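Local coordinates for protein S-adenosylmethionine:tRNA ribosyltransferase-isomerase (Thermus thermophilus, PDB 1WDI) that probably transfers and isomerises the ribose of S-adenosylmethionine onto preQ1-modified tRNA, yielding epoxyqueuosine, as a member of the QueA family, at residues A[55-60]-A[249-254]; A[289-294]-A[313-318]. One frame throughout, in Å; residues are numbered along the deposited sequence.

Interaction 1. Residues A[55-60]-A[249-254]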
# COMPACT_ATOMS: atom_id res chain seq x y z
N GLY A 55 12.25 18.75 9.60
CA GLY A 55 12.50 17.75 10.61
C GLY A 55 11.43 16.67 10.59
O GLY A 55 11.66 15.57 11.07
N ASP A 56 10.25 16.99 10.04
CA ASP A 56 9.20 15.99 9.94
C ASP A 56 9.76 14.86 9.08
O ASP A 56 10.53 15.10 8.15
CB ASP A 56 7.95 16.53 9.24
CG ASP A 56 7.04 17.32 10.17
OD1 ASP A 56 7.16 17.18 11.41
OD2 ASP A 56 6.20 18.08 9.66
N VAL A 57 9.39 13.63 9.40
CA VAL A 57 9.84 12.49 8.63
C VAL A 57 8.62 11.90 7.93
O VAL A 57 7.72 11.35 8.57
CB VAL A 57 10.47 11.40 9.51
CG1 VAL A 57 10.91 10.22 8.64
CG2 VAL A 57 11.66 11.97 10.27
N LEU A 58 8.60 12.05 6.61
CA LEU A 58 7.50 11.55 5.79
C LEU A 58 7.90 10.17 5.27
O LEU A 58 8.89 10.02 4.55
CB LEU A 58 7.27 12.53 4.63
CG LEU A 58 5.90 12.68 3.97
CD1 LEU A 58 4.81 12.87 5.01
CD2 LEU A 58 5.95 13.88 3.03
N VAL A 59 7.13 9.15 5.66
CA VAL A 59 7.41 7.78 5.25
C VAL A 59 6.36 7.27 4.26
O VAL A 59 5.16 7.28 4.54
CB VAL A 59 7.45 6.84 6.49
CG1 VAL A 59 7.86 5.43 6.09
CG2 VAL A 59 8.42 7.38 7.52
N PHE A 60 6.85 6.82 3.10
CA PHE A 60 6.01 6.29 2.03
C PHE A 60 6.29 4.81 1.84
O PHE A 60 7.22 4.26 2.41
CB PHE A 60 6.34 6.93 0.67
CG PHE A 60 6.28 8.42 0.64
CD1 PHE A 60 7.29 9.19 1.21
CD2 PHE A 60 5.24 9.07 -0.01
CE1 PHE A 60 7.27 10.58 1.12
CE2 PHE A 60 5.21 10.47 -0.11
CZ PHE A 60 6.22 11.22 0.46
N GLU A 249 14.41 12.31 19.08
CA GLU A 249 14.55 13.76 19.07
C GLU A 249 13.23 14.51 19.10
O GLU A 249 13.19 15.73 18.93
CB GLU A 249 15.35 14.19 17.83
CG GLU A 249 16.68 13.46 17.70
CD GLU A 249 17.46 13.90 16.47
OE1 GLU A 249 16.82 14.22 15.44
OE2 GLU A 249 18.70 13.90 16.53
N GLY A 250 12.13 13.79 19.30
CA GLY A 250 10.83 14.44 19.36
C GLY A 250 10.30 14.96 18.03
O GLY A 250 9.40 15.81 18.02
N ARG A 251 10.84 14.48 16.92
CA ARG A 251 10.38 14.92 15.60
C ARG A 251 9.25 14.01 15.10
O ARG A 251 9.22 12.82 15.41
CB ARG A 251 11.55 14.94 14.61
CG ARG A 251 12.60 16.02 14.95
CD ARG A 251 13.69 16.16 13.89
NE ARG A 251 14.67 15.07 13.88
CZ ARG A 251 14.78 14.16 12.93
NH1 ARG A 251 13.97 14.18 11.87
NH2 ARG A 251 15.71 13.22 13.01
N ARG A 252 8.32 14.56 14.33
CA ARG A 252 7.18 13.80 13.84
C ARG A 252 7.43 12.80 12.72
O ARG A 252 8.15 13.09 11.76
CB ARG A 252 6.07 14.74 13.38
CG ARG A 252 5.61 15.73 14.44
CD ARG A 252 4.38 16.49 13.98
NE ARG A 252 4.64 17.31 12.79
CZ ARG A 252 3.76 18.16 12.28
NH1 ARG A 252 2.57 18.30 12.85
NH2 ARG A 252 4.07 18.89 11.20
N VAL A 253 6.83 11.62 12.87
CA VAL A 253 6.92 10.59 11.85
C VAL A 253 5.53 10.64 11.20
O VAL A 253 4.52 10.35 11.85
CB VAL A 253 7.17 9.20 12.47
CG1 VAL A 253 7.14 8.13 11.39
CG2 VAL A 253 8.53 9.19 13.16
N VAL A 254 5.50 11.05 9.94
CA VAL A 254 4.25 11.19 9.19
C VAL A 254 4.09 10.07 8.19
O VAL A 254 4.87 9.93 7.25
CB VAL A 254 4.22 12.56 8.45
CG1 VAL A 254 2.86 12.79 7.83
CG2 VAL A 254 4.57 13.68 9.43
O HOH W 1 8.78 17.21 13.46
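The D56 carboxylate is gripped through both oxygens: OD2 accepts from R252 NH2 at 2.8 Å and from the backbone N of R53, while OD1 takes R252 NE at 2.9 Å and a water that in turn accepts from R252 N. This side-on salt bridge closes the head of a parallel β-ladder, where strands 57-73 and 253-256 of the large mixed sheet begin side by side. Acid and arginine run alongside each other, their flat groups turned 38° apart, and a bend at chi3 of R252 (-63°) brings NE and NH2 round to meet one oxygen each.

The ladder then follows the parallel pattern. V57 lends its N to R252 O and its O to V254 N, the latter 2.6 Å away, and V59 N reaches V254 O.

Beside the strands, R251 NH1 donates to a lone pair of G55 O at 2.8 Å. E249 OE1 holds the NE and NH2 of the same guanidinium, and E203 forms a salt bridge with NH1 as well, so the guanidinium of R251 is probably held firmly against rotation. Position 55 calls for glycine: at its backbone angles (phi 106°) a side chain would jam against the preceding carbonyl O. G250, also at positive phi, ends helix 237-248 in a Schellman motif, three residues before strand 253-256 begins.

Branched valines suit the extended backbone. V57 and V253 face helix 237-248, through A246 and V243 respectively; L58 and V254 occupy the other face, where L58 CD1 presses unusually close, 3.4 Å, to V254 CG1.

Interaction 2. Residues A[289-294]-A[313-318]; sequences YTFKVV and AAFLGR
Y289 meets A314 through its CB, which lies 4.1 Å from A314 CB; a water that accepts from Y289 N at 2.9 Å also lies 2.8 Å from A314 O, linking the two backbones. Here the loop before strand 296-300 packs on the last turn of helix 307-316, around an edge-to-face pair of phenylalanines. The small A314 lets the loop come close to the helix.

With CG anti to its backbone N (chi1 -174°), Y289 carries its ring back over F291, so that Y289 CD2 sits over the middle of the F291 ring, 3.6 Å above its plane. On the opposite face of that ring comes F315, edge first, with the planes 89° apart and the centroids separated by 4.9 Å. F315 CD1 points at the middle of the ring, and at the F291 rim CE1 lies 3.5 Å from A314 O, a carbonyl near the ring plane. Phenylalanine suits position 291, because its flat ring offers a face to each neighbour and an edge to the helix backbone. An alanine here would probably open a gap between Y289 and F315, leaving the F315 edge without its aromatic face.

Beyond F291 the chain turns, and the backbone N atoms of K292, V293 and V294 all donate to the carboxylate of E265, at the end of helix 258-266. V294 returns to the contact, laying CG1 near CE1 and CZ of F315, well out of the plane of that ring; the same ring has a cation-pi partner in R34. Near the plane of the F315 ring, V294 O approaches F315 CE1 to 3.5 Å.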
# COMPACT_ATOMS: atom_id res chain seq x y z
N TYR A 289 -6.50 1.43 20.08
CA TYR A 289 -5.14 1.10 19.68
C TYR A 289 -4.23 2.29 19.92
O TYR A 289 -4.56 3.42 19.55
CB TYR A 289 -5.08 0.70 18.20
CG TYR A 289 -3.71 0.21 17.77
CD1 TYR A 289 -3.30 -1.10 18.04
CD2 TYR A 289 -2.81 1.07 17.16
CE1 TYR A 289 -2.02 -1.53 17.72
CE2 TYR A 289 -1.52 0.65 16.83
CZ TYR A 289 -1.13 -0.65 17.12
OH TYR A 289 0.15 -1.05 16.81
N THR A 290 -3.08 2.05 20.56
CA THR A 290 -2.13 3.11 20.82
C THR A 290 -1.00 3.02 19.80
O THR A 290 -0.31 2.00 19.72
CB THR A 290 -1.54 3.00 22.24
OG1 THR A 290 -2.59 3.13 23.21
CG2 THR A 290 -0.50 4.10 22.48
N PHE A 291 -0.83 4.07 19.01
CA PHE A 291 0.22 4.08 18.00
C PHE A 291 1.56 4.37 18.66
O PHE A 291 1.68 5.30 19.44
CB PHE A 291 -0.10 5.10 16.91
CG PHE A 291 -1.32 4.75 16.11
CD1 PHE A 291 -2.60 4.91 16.66
CD2 PHE A 291 -1.20 4.15 14.86
CE1 PHE A 291 -3.73 4.46 15.98
CE2 PHE A 291 -2.32 3.69 14.17
CZ PHE A 291 -3.59 3.85 14.74
N LYS A 292 2.55 3.54 18.34
CA LYS A 292 3.88 3.67 18.91
C LYS A 292 4.87 4.39 17.98
O LYS A 292 5.93 4.83 18.42
CB LYS A 292 4.43 2.28 19.24
CG LYS A 292 3.68 1.56 20.37
CD LYS A 292 3.89 2.30 21.68
CE LYS A 292 3.19 1.63 22.85
NZ LYS A 292 3.47 2.37 24.12
N VAL A 293 4.52 4.52 16.71
CA VAL A 293 5.41 5.16 15.75
C VAL A 293 4.79 6.33 14.99
O VAL A 293 5.37 7.41 14.93
CB VAL A 293 5.92 4.14 14.71
CG1 VAL A 293 6.95 4.81 13.77
CG2 VAL A 293 6.53 2.93 15.43
N VAL A 294 3.62 6.11 14.41
CA VAL A 294 2.95 7.13 13.61
C VAL A 294 2.41 8.32 14.42
O VAL A 294 1.60 8.14 15.33
CB VAL A 294 1.78 6.50 12.81
CG1 VAL A 294 1.12 7.55 11.92
CG2 VAL A 294 2.32 5.33 11.98
N ALA A 313 -10.12 5.37 12.37
CA ALA A 313 -10.88 5.61 13.60
C ALA A 313 -10.01 5.39 14.83
O ALA A 313 -10.15 6.08 15.84
CB ALA A 313 -12.10 4.67 13.65
N ALA A 314 -9.12 4.41 14.76
CA ALA A 314 -8.23 4.12 15.89
C ALA A 314 -7.23 5.25 16.09
O ALA A 314 -6.82 5.54 17.21
CB ALA A 314 -7.48 2.80 15.65
N PHE A 315 -6.85 5.90 15.00
CA PHE A 315 -5.89 6.99 15.06
C PHE A 315 -6.53 8.32 15.44
O PHE A 315 -6.03 9.04 16.31
CB PHE A 315 -5.20 7.14 13.70
CG PHE A 315 -4.00 8.03 13.73
CD1 PHE A 315 -2.83 7.64 14.39
CD2 PHE A 315 -4.03 9.28 13.12
CE1 PHE A 315 -1.72 8.48 14.44
CE2 PHE A 315 -2.92 10.13 13.17
CZ PHE A 315 -1.77 9.72 13.83
N LEU A 316 -7.64 8.65 14.80
CA LEU A 316 -8.33 9.91 15.04
C LEU A 316 -9.46 9.88 16.08
O LEU A 316 -9.84 10.93 16.61
CB LEU A 316 -8.88 10.44 13.71
CG LEU A 316 -9.78 11.68 13.70
CD1 LEU A 316 -9.06 12.86 14.32
CD2 LEU A 316 -10.20 11.99 12.26
N GLY A 317 -9.99 8.69 16.36
CA GLY A 317 -11.11 8.57 17.28
C GLY A 317 -12.33 8.24 16.43
O GLY A 317 -12.57 8.90 15.42
N ARG A 318 -13.11 7.24 16.83
CA ARG A 318 -14.27 6.84 16.04
C ARG A 318 -15.31 7.94 15.78
O ARG A 318 -15.67 8.19 14.64
CB ARG A 318 -14.96 5.63 16.68
CG ARG A 318 -16.12 5.08 15.85
CD ARG A 318 -16.68 3.77 16.40
NE ARG A 318 -17.10 3.88 17.80
CZ ARG A 318 -16.31 3.61 18.84
NH1 ARG A 318 -15.06 3.20 18.66
NH2 ARG A 318 -16.78 3.76 20.08
O HOH W 2 -7.82 3.96 19.34

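Overall arrangement
The two contacts lie next to each other, one within the mixed sheet and one beside it, their centres about 16 Å apart, and they meet where V253 CB lies 3.5 Å from V293 O. Interaction 1 is buried and belongs to the sheet itself: backbone hydrogen bonds and an ion pair zip two parallel strands together, with valines and a leucine on the faces. Interaction 2 is only partly buried and joins a loop to a helix end, relying on aromatic rings and a water rather than direct hydrogen bonds. Their elements are neighbours, since strand 253-256 pairs with strand 296-300, which follows loop 289-294, and D295 accepts from V253 N.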